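Local coordinates for protein putative glutathionylspermidine synthase (Methylobacillus flagellatus, PDB 3N6X) that probably acts as an ATP-dependent ligase of the circularly permuted ATP-grasp type, possibly making glutathionylspermidine, at residues Leu149-Thr152 against Asp156-Val159. Residues are numbered along the deposited sequence; the frame is centred on the assembly and turned at random.
Sequences LVRT and DFYV
Arg151 lays its aliphatic chain across one face of the Phe157 ring. CG sits 3.9 Å from the centroid of that ring and 20° off its normal, a CH-pi contact displaced toward the rim. With CG anti to the backbone N (chi1 -165°) and the chain extended as far as NE, CD also reaches Phe157 CZ. The guanidinium plane is tilted 30° from the ring. On the same face of the sheet, Leu149 CD2 touches Val159 CG2 at 3.5 Å.

Val150 and Tyr158 project from the other face. They form a hydrogen-bonded pair of this antiparallel hairpin, between the non-hydrogen-bonded pairs Leu149-Val159 and Arg151-Phe157. Val150 N to Tyr158 O is 3.0 Å and Tyr158 N to Val150 O is 2.9 Å. Each donor lies in the plane of the carbonyl it meets. Val150 CG2 packs on Tyr158 CB. Thr152 OG1 lies at the edge of the Tyr158 ring, in its plane, 3.2 Å from CE2. Toward the turn, Thr152 N bonds to Asp156 O at 3.0 Å, with the nitrogen above the carbonyl plane.

The hairpin's own turn and two glutamates hold the guanidinium: Gly153 O takes NE and Glu154 O takes NH2, while Glu12 and Glu83 form salt bridges with NH1 and NH2. Leu87 of helix 81-105 packs on Leu149 and Phe157, and strand 144-151 also pairs with strand 423-435 in a larger mixed sheet. The two carboxylates probably offset the arginine's charge, and its N-H bonds hold the turn against the strand end while its methylenes cover Phe157.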
loop_
_atom_site.group_PDB
_atom_site.type_symbol
_atom_site.label_atom_id
_atom_site.label_comp_id
_atom_site.label_asym_id
_atom_site.label_seq_id
_atom_site.Cartn_x
_atom_site.Cartn_y
_atom_site.Cartn_z
ATOM N N LEU A 149 3.385 3.662 -5.876
ATOM C CA LEU A 149 4.252 4.506 -6.705
ATOM C C LEU A 149 4.545 3.893 -8.042
ATOM O O LEU A 149 4.729 2.681 -8.146
ATOM C CB LEU A 149 5.594 4.768 -5.990
ATOM C CG LEU A 149 5.522 5.470 -4.663
ATOM C CD1 LEU A 149 6.766 5.209 -3.860
ATOM C CD2 LEU A 149 5.330 6.955 -4.849
ATOM N N VAL A 150 4.695 4.747 -9.058
ATOM C CA VAL A 150 5.088 4.340 -10.407
ATOM C C VAL A 150 6.224 5.234 -10.875
ATOM O O VAL A 150 6.338 6.379 -10.425
ATOM C CB VAL A 150 3.912 4.303 -11.422
ATOM C CG1 VAL A 150 2.878 3.252 -11.035
ATOM C CG2 VAL A 150 3.267 5.681 -11.601
ATOM N N ARG A 151 7.086 4.703 -11.733
ATOM C CA ARG A 151 8.240 5.435 -12.251
ATOM C C ARG A 151 8.051 5.722 -13.750
ATOM O O ARG A 151 7.537 4.871 -14.470
ATOM C CB ARG A 151 9.506 4.611 -12.023
ATOM C CG ARG A 151 10.782 5.388 -12.186
ATOM C CD ARG A 151 11.985 4.492 -12.005
ATOM N NE ARG A 151 13.228 5.260 -11.966
ATOM C CZ ARG A 151 14.367 4.800 -11.462
ATOM N NH1 ARG A 151 14.429 3.576 -10.950
ATOM N NH2 ARG A 151 15.450 5.563 -11.456
ATOM N N THR A 152 8.422 6.922 -14.209
ATOM C CA THR A 152 8.328 7.256 -15.636
ATOM C C THR A 152 9.702 7.616 -16.227
ATOM O O THR A 152 9.894 7.527 -17.444
ATOM C CB THR A 152 7.249 8.328 -15.908
ATOM O OG1 THR A 152 7.502 9.478 -15.101
ATOM C CG2 THR A 152 5.830 7.810 -15.677
ATOM N N ASP A 156 11.845 10.496 -12.018
ATOM C CA ASP A 156 10.402 10.769 -12.094
ATOM C C ASP A 156 9.550 9.675 -11.425
ATOM O O ASP A 156 9.527 8.535 -11.895
ATOM C CB ASP A 156 9.960 10.999 -13.552
ATOM C CG ASP A 156 10.691 12.138 -14.239
ATOM O OD1 ASP A 156 10.347 13.314 -13.971
ATOM O OD2 ASP A 156 11.612 11.855 -15.042
ATOM N N PHE A 157 8.850 10.033 -10.328
ATOM C CA PHE A 157 7.978 9.117 -9.587
ATOM C C PHE A 157 6.617 9.744 -9.319
ATOM O O PHE A 157 6.546 10.912 -8.926
ATOM C CB PHE A 157 8.624 8.702 -8.256
ATOM C CG PHE A 157 9.667 7.623 -8.383
ATOM C CD1 PHE A 157 9.308 6.279 -8.340
ATOM C CD2 PHE A 157 11.012 7.945 -8.526
ATOM C CE1 PHE A 157 10.277 5.276 -8.457
ATOM C CE2 PHE A 157 11.980 6.942 -8.645
ATOM C CZ PHE A 157 11.607 5.614 -8.607
ATOM N N TYR A 158 5.536 8.956 -9.480
ATOM C CA TYR A 158 4.167 9.421 -9.235
ATOM C C TYR A 158 3.459 8.581 -8.190
ATOM O O TYR A 158 3.501 7.350 -8.264
ATOM C CB TYR A 158 3.344 9.390 -10.529
ATOM C CG TYR A 158 3.797 10.377 -11.571
ATOM C CD1 TYR A 158 3.263 11.663 -11.622
ATOM C CD2 TYR A 158 4.702 10.008 -12.560
ATOM C CE1 TYR A 158 3.649 12.567 -12.609
ATOM C CE2 TYR A 158 5.118 10.912 -13.534
ATOM C CZ TYR A 158 4.571 12.184 -13.572
ATOM O OH TYR A 158 4.977 13.067 -14.544
ATOM N N VAL A 159 2.722 9.232 -7.266
ATOM C CA VAL A 159 1.886 8.497 -6.302
ATOM C C VAL A 159 0.551 8.203 -6.979
ATOM O O VAL A 159 -0.172 9.132 -7.319
ATOM C CB VAL A 159 1.676 9.261 -4.966
ATOM C CG1 VAL A 159 0.738 8.488 -4.039
ATOM C CG2 VAL A 159 3.003 9.559 -4.279
#